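Local atomic coordinates of endopolygalacturonase (Chondrostereum purpureum, PDB entry 1K5C), a protein that probably hydrolyses the alpha-1,4 bonds between galacturonate units within polygalacturonan chains of the plant cell wall, as a family 28 glycoside hydrolase. Residues Gly107-Phe112 and Ala129-Asp134; Val162-Cys167 and Ile184-Asn189; Val212-Thr217 and Thr242-Thr247. All blocks are in the same frame, centred on the assembly; numbering follows the deposited sequence.

Contact 1: Gly107-Phe112 and Ala129-Asp134; sequences GTYKKF and AHLTLD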
loop_
_atom_site.group_PDB
_atom_site.type_symbol
_atom_site.label_atom_id
_atom_site.label_comp_id
_atom_site.label_asym_id
_atom_site.label_seq_id
_atom_site.Cartn_x
_atom_site.Cartn_y
_atom_site.Cartn_z
ATOM N N GLY A 107 -10.683 11.410 -8.569
ATOM C CA GLY A 107 -11.501 10.635 -9.476
ATOM C C GLY A 107 -11.629 9.193 -9.035
ATOM O O GLY A 107 -11.512 8.882 -7.841
ATOM N N THR A 108 -11.865 8.324 -10.006
ATOM C CA THR A 108 -12.130 6.903 -9.790
ATOM C C THR A 108 -11.366 6.107 -10.827
ATOM O O THR A 108 -11.524 6.369 -12.025
ATOM C CB THR A 108 -13.639 6.582 -9.891
ATOM O OG1 THR A 108 -14.331 7.387 -8.939
ATOM C CG2 THR A 108 -13.960 5.148 -9.580
ATOM N N TYR A 109 -10.545 5.172 -10.369
ATOM C CA TYR A 109 -9.686 4.333 -11.192
ATOM C C TYR A 109 -10.119 2.898 -10.994
ATOM O O TYR A 109 -10.100 2.399 -9.857
ATOM C CB TYR A 109 -8.195 4.493 -10.774
ATOM C CG TYR A 109 -7.651 5.849 -11.208
ATOM C CD1 TYR A 109 -8.022 7.032 -10.622
ATOM C CD2 TYR A 109 -6.809 5.895 -12.334
ATOM C CE1 TYR A 109 -7.543 8.269 -11.091
ATOM C CE2 TYR A 109 -6.347 7.116 -12.810
ATOM C CZ TYR A 109 -6.702 8.298 -12.188
ATOM O OH TYR A 109 -6.228 9.476 -12.695
ATOM N N LYS A 110 -10.484 2.216 -12.102
ATOM C CA LYS A 110 -11.066 0.870 -11.958
ATOM C C LYS A 110 -10.443 -0.144 -12.886
ATOM O O LYS A 110 -10.131 0.121 -14.043
ATOM C CB LYS A 110 -12.591 0.969 -12.341
ATOM C CG LYS A 110 -13.382 1.966 -11.518
ATOM C CD LYS A 110 -14.652 2.490 -12.161
ATOM C CE LYS A 110 -14.308 3.568 -13.289
ATOM N NZ LYS A 110 -15.672 4.056 -13.734
ATOM N N LYS A 111 -10.350 -1.384 -12.368
ATOM C CA LYS A 111 -10.267 -2.592 -13.209
ATOM C C LYS A 111 -9.118 -2.570 -14.178
ATOM O O LYS A 111 -9.232 -2.717 -15.395
ATOM C CB LYS A 111 -11.606 -2.812 -13.935
ATOM C CG LYS A 111 -12.732 -3.229 -12.980
ATOM C CD LYS A 111 -12.529 -4.673 -12.504
ATOM C CE LYS A 111 -13.683 -5.246 -11.750
ATOM N NZ LYS A 111 -13.350 -6.714 -11.593
ATOM N N PHE A 112 -7.891 -2.387 -13.617
ATOM C CA PHE A 112 -6.683 -2.691 -14.394
ATOM C C PHE A 112 -5.720 -3.440 -13.486
ATOM O O PHE A 112 -5.908 -3.536 -12.263
ATOM C CB PHE A 112 -6.050 -1.438 -15.015
ATOM C CG PHE A 112 -5.610 -0.399 -14.012
ATOM C CD1 PHE A 112 -4.361 -0.468 -13.419
ATOM C CD2 PHE A 112 -6.482 0.666 -13.715
ATOM C CE1 PHE A 112 -3.942 0.543 -12.548
ATOM C CE2 PHE A 112 -6.080 1.654 -12.850
ATOM C CZ PHE A 112 -4.822 1.588 -12.247
ATOM N N ALA A 129 -9.223 16.131 -4.178
ATOM C CA ALA A 129 -10.605 15.764 -3.880
ATOM C C ALA A 129 -10.581 14.244 -3.667
ATOM O O ALA A 129 -9.493 13.647 -3.636
ATOM C CB ALA A 129 -11.589 16.164 -4.965
ATOM N N HIS A 130 -11.738 13.594 -3.544
ATOM C CA HIS A 130 -11.666 12.163 -3.241
ATOM C C HIS A 130 -11.066 11.387 -4.415
ATOM O O HIS A 130 -11.339 11.659 -5.589
ATOM C CB HIS A 130 -13.071 11.625 -2.934
ATOM C CG HIS A 130 -12.980 10.386 -2.044
ATOM N ND1 HIS A 130 -13.013 10.565 -0.668
ATOM C CD2 HIS A 130 -12.637 9.138 -2.127
ATOM C CE1 HIS A 130 -12.862 9.466 0.027
ATOM N NE2 HIS A 130 -12.639 8.549 -0.915
ATOM N N LEU A 131 -10.243 10.388 -4.083
ATOM C CA LEU A 131 -9.616 9.498 -5.054
ATOM C C LEU A 131 -9.932 8.060 -4.669
ATOM O O LEU A 131 -9.603 7.654 -3.541
ATOM C CB LEU A 131 -8.102 9.784 -5.096
ATOM C CG LEU A 131 -7.325 8.885 -6.073
ATOM C CD1 LEU A 131 -7.734 9.128 -7.533
ATOM C CD2 LEU A 131 -5.840 9.190 -5.932
ATOM N N THR A 132 -10.548 7.329 -5.592
ATOM C CA THR A 132 -10.942 5.952 -5.362
ATOM C C THR A 132 -10.229 5.058 -6.340
ATOM O O THR A 132 -10.275 5.309 -7.567
ATOM C CB THR A 132 -12.461 5.766 -5.533
ATOM O OG1 THR A 132 -13.096 6.589 -4.531
ATOM C CG2 THR A 132 -12.891 4.329 -5.302
ATOM N N LEU A 133 -9.590 4.007 -5.827
ATOM C CA LEU A 133 -8.982 2.940 -6.634
ATOM C C LEU A 133 -9.808 1.677 -6.354
ATOM O O LEU A 133 -9.957 1.291 -5.185
ATOM C CB LEU A 133 -7.519 2.709 -6.264
ATOM C CG LEU A 133 -6.467 3.635 -6.882
ATOM C CD1 LEU A 133 -6.743 5.048 -7.184
ATOM C CD2 LEU A 133 -5.134 3.477 -6.110
ATOM N N ASP A 134 -10.363 1.066 -7.404
ATOM C CA ASP A 134 -11.378 0.023 -7.218
ATOM C C ASP A 134 -11.128 -1.107 -8.185
ATOM O O ASP A 134 -11.142 -0.901 -9.408
ATOM C CB ASP A 134 -12.770 0.682 -7.408
ATOM C CG ASP A 134 -13.938 -0.243 -7.101
ATOM O OD1 ASP A 134 -13.767 -1.461 -7.033
ATOM O OD2 ASP A 134 -15.028 0.322 -6.846
HETATM O O HOH W 1 -13.336 9.074 -5.616
#
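G107-K110 run parallel to L131-D134, the axes of strands 108-110 and 130-134 passing 4.7 Å apart at 8° to each other. G107 and Y109 each turn both N-H and C=O toward the second strand, donating to H130 O and T132 O and accepting from T132 N and D134 N; K111 N closes the series on D134 O at 3.1 Å. On the buried face, L131 has CG anti to its backbone N (chi1 179°), and chi2 of 65° then sets CD1 obliquely against the CD1-CE1 side of the Y109 ring, 3.7 Å from Y109 CE1. L133 CD1 packs nearer the backbone, 3.9 Å from Y109 CB. Beyond the pair, Y109 also meets the ring of F70 on strand 68-71. The other face is polar. A water gives a hydrogen bond of 2.9 Å to G107 O, which already holds T132 N, and lies 2.7 Å from T132 OG1. The side chains of K110 and D134 come no nearer than CG to CB, 4.3 Å; the D134 carboxylate bonds Q165 and N166. The chemistry therefore splits by face: backbone bonds join the two strands, apolar contacts fill the inside, and the D134 carboxylate reaches on to the next strand.

Contact 2: Val162-Cys167 and Ile184-Asn189; sequences VTIQNC and IRFENN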
loop_
_atom_site.group_PDB
_atom_site.type_symbol
_atom_site.label_atom_id
_atom_site.label_comp_id
_atom_site.label_asym_id
_atom_site.label_seq_id
_atom_site.Cartn_x
_atom_site.Cartn_y
_atom_site.Cartn_z
ATOM N N VAL A 162 -8.630 9.228 0.357
ATOM C CA VAL A 162 -8.417 8.087 -0.543
ATOM C C VAL A 162 -9.231 6.887 -0.100
ATOM O O VAL A 162 -9.284 6.576 1.109
ATOM C CB VAL A 162 -6.903 7.736 -0.530
ATOM C CG1 VAL A 162 -6.652 6.377 -1.210
ATOM C CG2 VAL A 162 -6.105 8.827 -1.200
ATOM N N THR A 163 -9.816 6.178 -1.074
ATOM C CA THR A 163 -10.421 4.893 -0.839
ATOM C C THR A 163 -9.800 3.886 -1.808
ATOM O O THR A 163 -9.771 4.166 -3.014
ATOM C CB THR A 163 -11.954 4.944 -1.056
ATOM O OG1 THR A 163 -12.441 5.866 -0.084
ATOM C CG2 THR A 163 -12.604 3.552 -0.901
ATOM N N ILE A 164 -9.328 2.748 -1.293
ATOM C CA ILE A 164 -8.812 1.663 -2.093
ATOM C C ILE A 164 -9.649 0.440 -1.727
ATOM O O ILE A 164 -9.656 0.045 -0.534
ATOM C CB ILE A 164 -7.300 1.439 -1.822
ATOM C CG1 ILE A 164 -6.526 2.688 -2.300
ATOM C CG2 ILE A 164 -6.817 0.149 -2.473
ATOM C CD1 ILE A 164 -5.093 2.753 -1.804
ATOM N N GLN A 165 -10.380 -0.099 -2.710
ATOM C CA GLN A 165 -11.364 -1.149 -2.384
ATOM C C GLN A 165 -11.367 -2.176 -3.497
ATOM O O GLN A 165 -11.109 -1.874 -4.686
ATOM C CB GLN A 165 -12.758 -0.581 -2.167
ATOM C CG GLN A 165 -13.316 0.195 -3.373
ATOM C CD GLN A 165 -14.656 0.875 -3.064
ATOM O OE1 GLN A 165 -14.939 1.221 -1.945
ATOM N NE2 GLN A 165 -15.438 1.084 -4.142
ATOM N N ASN A 166 -11.724 -3.428 -3.110
ATOM C CA ASN A 166 -11.919 -4.494 -4.090
ATOM C C ASN A 166 -10.633 -4.789 -4.888
ATOM O O ASN A 166 -10.725 -5.342 -5.995
ATOM C CB ASN A 166 -13.079 -4.243 -5.086
ATOM C CG ASN A 166 -14.342 -3.893 -4.343
ATOM O OD1 ASN A 166 -14.711 -4.532 -3.364
ATOM N ND2 ASN A 166 -15.033 -2.856 -4.814
ATOM N N CYS A 167 -9.474 -4.511 -4.324
ATOM C CA CYS A 167 -8.197 -4.745 -5.012
ATOM C C CYS A 167 -7.585 -6.065 -4.570
ATOM O O CYS A 167 -7.979 -6.667 -3.536
ATOM C CB CYS A 167 -7.256 -3.576 -4.727
ATOM S SG CYS A 167 -7.783 -2.003 -5.459
ATOM N N ILE A 184 -8.420 7.924 5.011
ATOM C CA ILE A 184 -7.973 6.870 4.105
ATOM C C ILE A 184 -8.693 5.569 4.481
ATOM O O ILE A 184 -8.649 5.159 5.634
ATOM C CB ILE A 184 -6.429 6.706 4.149
ATOM C CG1 ILE A 184 -5.745 8.021 3.741
ATOM C CG2 ILE A 184 -5.995 5.533 3.247
ATOM C CD1 ILE A 184 -4.360 8.154 4.267
ATOM N N ARG A 185 -9.320 4.969 3.468
ATOM C CA ARG A 185 -10.125 3.768 3.660
ATOM C C ARG A 185 -9.562 2.656 2.763
ATOM O O ARG A 185 -9.374 2.880 1.571
ATOM C CB ARG A 185 -11.582 4.045 3.330
ATOM C CG ARG A 185 -12.492 2.846 3.576
ATOM C CD ARG A 185 -13.924 3.262 3.203
ATOM N NE ARG A 185 -14.459 3.571 4.415
ATOM C CZ ARG A 185 -15.244 3.028 5.339
ATOM N NH1 ARG A 185 -15.844 1.884 5.387
ATOM N NH2 ARG A 185 -15.266 3.955 6.256
ATOM N N PHE A 186 -9.282 1.497 3.359
ATOM C CA PHE A 186 -8.747 0.326 2.650
ATOM C C PHE A 186 -9.781 -0.797 2.941
ATOM O O PHE A 186 -9.792 -1.310 4.078
ATOM C CB PHE A 186 -7.362 0.003 3.141
ATOM C CG PHE A 186 -6.642 -1.113 2.389
ATOM C CD1 PHE A 186 -6.128 -0.845 1.118
ATOM C CD2 PHE A 186 -6.464 -2.369 2.949
ATOM C CE1 PHE A 186 -5.437 -1.865 0.429
ATOM C CE2 PHE A 186 -5.780 -3.375 2.262
ATOM C CZ PHE A 186 -5.258 -3.114 1.010
ATOM N N GLU A 187 -10.654 -1.097 1.980
ATOM C CA GLU A 187 -11.806 -1.942 2.253
ATOM C C GLU A 187 -11.963 -3.058 1.203
ATOM O O GLU A 187 -11.905 -2.837 -0.005
ATOM C CB GLU A 187 -13.100 -1.096 2.296
ATOM C CG GLU A 187 -14.331 -1.918 2.645
ATOM C CD GLU A 187 -15.520 -1.089 3.092
ATOM O OE1 GLU A 187 -15.611 0.101 2.773
ATOM O OE2 GLU A 187 -16.412 -1.689 3.755
ATOM N N ASN A 188 -12.224 -4.275 1.713
ATOM C CA ASN A 188 -12.597 -5.418 0.849
ATOM C C ASN A 188 -11.515 -5.727 -0.169
ATOM O O ASN A 188 -11.814 -6.083 -1.328
ATOM C CB ASN A 188 -13.959 -5.186 0.186
ATOM C CG ASN A 188 -15.105 -5.130 1.175
ATOM O OD1 ASN A 188 -14.958 -5.465 2.366
ATOM N ND2 ASN A 188 -16.256 -4.661 0.754
ATOM N N ASN A 189 -10.254 -5.678 0.272
ATOM C CA ASN A 189 -9.114 -6.053 -0.555
ATOM C C ASN A 189 -8.574 -7.440 -0.150
ATOM O O ASN A 189 -8.859 -7.896 0.956
ATOM C CB ASN A 189 -7.987 -4.994 -0.407
ATOM C CG ASN A 189 -8.507 -3.642 -0.772
ATOM O OD1 ASN A 189 -8.764 -3.314 -1.921
ATOM N ND2 ASN A 189 -8.661 -2.791 0.241
HETATM O O HOH W 2 -14.821 1.598 0.642
HETATM O O HOH W 3 -14.277 -7.334 -3.004
HETATM O O HOH W 4 -10.621 -7.875 -3.330
#
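V162-Q165 and I184-E187 lie in parallel, residue opposite residue, with strand axes 4.7 Å apart and 5° between them. They are neighbouring rungs of the right-handed parallel beta-helix of family 28. I164 takes part through both N and O, and its O receives E187 N and, from 48° above the carbonyl plane, N189 ND2 at 3.1 Å. N189 has CG anti to its carbonyl carbon (chi1 -57°), which brings the amide to the other segment. It works at its other end too: N189 OD1 accepts C167 N at 2.8 Å, which pins the bend after the strand. An alanine in place of N189 would probably leave the C167 N-H without this acceptor and the turn freer to shift. Inside, I164 CG2 reaches the CD1-CE1 side of the F186 ring obliquely, 3.8 Å from CD1. On the outer face T163 and R185 lie side by side, while T163 OG1 itself bonds H130. R185 NH1 makes a salt bridge of 3.2 Å with E187 OE1, coming from above the carboxylate plane. That same oxygen accepts a water, which also donates to Q165 OE1, whose NE2 is held by D134. Within 184-189, N189 ND2 sits 3.1 Å above the plane of the F186 ring, over its centre.

Contact 3: Val212-Thr217 and Thr242-Thr247; sequences VIKGNT and TYDANT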
loop_
_atom_site.group_PDB
_atom_site.type_symbol
_atom_site.label_atom_id
_atom_site.label_comp_id
_atom_site.label_asym_id
_atom_site.label_seq_id
_atom_site.Cartn_x
_atom_site.Cartn_y
_atom_site.Cartn_z
ATOM N N VAL A 212 -9.488 3.743 8.078
ATOM C CA VAL A 212 -10.381 2.582 8.267
ATOM C C VAL A 212 -9.845 1.442 7.408
ATOM O O VAL A 212 -9.700 1.586 6.187
ATOM C CB VAL A 212 -11.835 2.934 7.884
ATOM C CG1 VAL A 212 -12.685 1.676 7.908
ATOM C CG2 VAL A 212 -12.384 3.983 8.871
ATOM N N ILE A 213 -9.546 0.324 8.065
ATOM C CA ILE A 213 -9.047 -0.902 7.436
ATOM C C ILE A 213 -10.142 -1.951 7.650
ATOM O O ILE A 213 -10.264 -2.473 8.784
ATOM C CB ILE A 213 -7.689 -1.311 8.052
ATOM C CG1 ILE A 213 -6.660 -0.266 7.912
ATOM C CG2 ILE A 213 -7.240 -2.670 7.515
ATOM C CD1 ILE A 213 -6.224 0.141 6.635
ATOM N N LYS A 214 -10.955 -2.192 6.629
ATOM C CA LYS A 214 -12.218 -2.923 6.854
ATOM C C LYS A 214 -12.413 -4.018 5.799
ATOM O O LYS A 214 -12.303 -3.773 4.607
ATOM C CB LYS A 214 -13.409 -1.976 6.802
ATOM C CG LYS A 214 -14.764 -2.624 7.057
ATOM C CD LYS A 214 -15.862 -1.586 7.239
ATOM C CE LYS A 214 -17.263 -2.190 7.494
ATOM N NZ LYS A 214 -17.422 -3.475 8.308
ATOM N N GLY A 215 -12.777 -5.238 6.277
ATOM C CA GLY A 215 -13.271 -6.236 5.323
ATOM C C GLY A 215 -12.214 -6.889 4.466
ATOM O O GLY A 215 -12.567 -7.532 3.466
ATOM N N ASN A 216 -10.925 -6.750 4.827
ATOM C CA ASN A 216 -9.865 -7.300 3.994
ATOM C C ASN A 216 -9.512 -8.720 4.382
ATOM O O ASN A 216 -9.701 -9.159 5.512
ATOM C CB ASN A 216 -8.589 -6.399 4.155
ATOM C CG ASN A 216 -8.902 -4.968 3.837
ATOM O OD1 ASN A 216 -8.992 -4.117 4.832
ATOM N ND2 ASN A 216 -9.073 -4.612 2.638
ATOM N N THR A 217 -8.936 -9.432 3.399
ATOM C CA THR A 217 -8.383 -10.753 3.641
ATOM C C THR A 217 -6.883 -10.717 3.393
ATOM O O THR A 217 -6.429 -10.166 2.361
ATOM C CB THR A 217 -9.055 -11.777 2.688
ATOM O OG1 THR A 217 -10.447 -11.842 2.964
ATOM C CG2 THR A 217 -8.521 -13.179 2.831
ATOM N N THR A 242 -9.019 2.405 12.705
ATOM C CA THR A 242 -10.017 1.361 13.029
ATOM C C THR A 242 -9.813 0.161 12.118
ATOM O O THR A 242 -9.915 0.310 10.896
ATOM C CB THR A 242 -11.444 1.921 12.861
ATOM O OG1 THR A 242 -11.574 3.098 13.650
ATOM C CG2 THR A 242 -12.477 0.876 13.284
ATOM N N TYR A 243 -9.579 -0.966 12.730
ATOM C CA TYR A 243 -9.549 -2.272 12.048
ATOM C C TYR A 243 -10.893 -2.957 12.306
ATOM O O TYR A 243 -11.301 -3.106 13.462
ATOM C CB TYR A 243 -8.420 -3.153 12.635
ATOM C CG TYR A 243 -7.049 -2.587 12.436
ATOM C CD1 TYR A 243 -6.366 -2.729 11.242
ATOM C CD2 TYR A 243 -6.415 -1.881 13.461
ATOM C CE1 TYR A 243 -5.092 -2.211 11.040
ATOM C CE2 TYR A 243 -5.133 -1.362 13.297
ATOM C CZ TYR A 243 -4.481 -1.541 12.094
ATOM O OH TYR A 243 -3.229 -0.977 11.953
ATOM N N ASP A 244 -11.562 -3.351 11.218
ATOM C CA ASP A 244 -12.953 -3.857 11.303
ATOM C C ASP A 244 -13.083 -4.978 10.309
ATOM O O ASP A 244 -12.789 -4.789 9.124
ATOM C CB ASP A 244 -13.836 -2.659 10.992
ATOM C CG ASP A 244 -15.326 -2.881 11.035
ATOM O OD1 ASP A 244 -15.793 -4.001 10.751
ATOM O OD2 ASP A 244 -16.010 -1.848 11.392
ATOM N N ALA A 245 -13.470 -6.205 10.756
ATOM C CA ALA A 245 -13.926 -7.241 9.795
ATOM C C ALA A 245 -12.798 -7.742 8.911
ATOM O O ALA A 245 -13.078 -8.124 7.761
ATOM C CB ALA A 245 -15.094 -6.736 8.940
ATOM N N ASN A 246 -11.553 -7.846 9.403
ATOM C CA ASN A 246 -10.478 -8.413 8.588
ATOM C C ASN A 246 -10.264 -9.877 8.926
ATOM O O ASN A 246 -10.334 -10.287 10.096
ATOM C CB ASN A 246 -9.180 -7.621 8.804
ATOM C CG ASN A 246 -9.384 -6.146 8.460
ATOM O OD1 ASN A 246 -9.495 -5.768 7.287
ATOM N ND2 ASN A 246 -9.470 -5.300 9.498
ATOM N N THR A 247 -9.973 -10.689 7.901
ATOM C CA THR A 247 -9.738 -12.121 8.074
ATOM C C THR A 247 -8.340 -12.428 7.598
ATOM O O THR A 247 -8.026 -12.253 6.411
ATOM C CB THR A 247 -10.784 -12.936 7.301
ATOM O OG1 THR A 247 -12.118 -12.522 7.741
ATOM C CG2 THR A 247 -10.588 -14.417 7.520
HETATM O O HOH W 5 -18.627 -1.544 10.956
HETATM O O HOH W 6 -12.829 -10.425 6.313
#
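I213 O is gripped by two N-H groups of the facing segment: D244 N at 2.9 Å, the regular strand bond, and N246 ND2 at 3.0 Å, which comes in 51° above the carbonyl plane. N246 has CG anti to its carbonyl carbon (chi1 -58°), beside its own backbone N, and the amide spans the bend: while ND2 holds I213 O, OD1 accepts N216 N at 3.0 Å. The amide planes of N216 and N246 lie side by side and nearly coplanar. Strands 212-214 and 242-244 run parallel, 4.7 Å apart at the axes. I213 N donates to T242 O in an almost perfectly straight bond, G215 N to D244 O, and beyond the bend T247 N to N216 O at 2.8 Å. G215 and A245 pair in the register at the bend, both with positive phi. On the outer face K214 runs extended beside D244 until chi4 (35°) bends the chain and puts NZ 3.0 Å from D244 OD1, a salt bridge whose hydrogen bond is weak; OD1 also accepts the backbone N of G283. A water donates to D244 OD2. On the inner face I213, in the conformer given, lies beside Y243 and points the same way, CB to CD1 3.7 Å, and Y243 in turn stacks on F280. The Y243 side chain is about 7 Å from that of R226, a galacturonate-binding residue, although this contact does not itself form the site. N189, N216 and N246, at the same bend of successive coils, are consistent with the asparagine ladder of right-handed parallel beta-helices.

Along the chain the contacts come in series, contact 1 closing before contact 2 opens and contact 2 before contact 3. The centres of contact 1 and contact 2 are about 10 Å apart, as are those of contact 2 and contact 3. Contact 1 and contact 3 have centres about 20 Å apart and do not touch. The six strands are neighbours on the beta-helix: 130-139 pairs with 162-170, and 184-187 with 207-221. L133 N probably bonds T163 O at 2.8 Å between contacts 1 and 2, and F186 N probably bonds V212 O at 2.9 Å between 2 and 3. Together they form a continuous run of successive coils in the framework whose other strands carry galacturonate-binding residues such as R226 and K228.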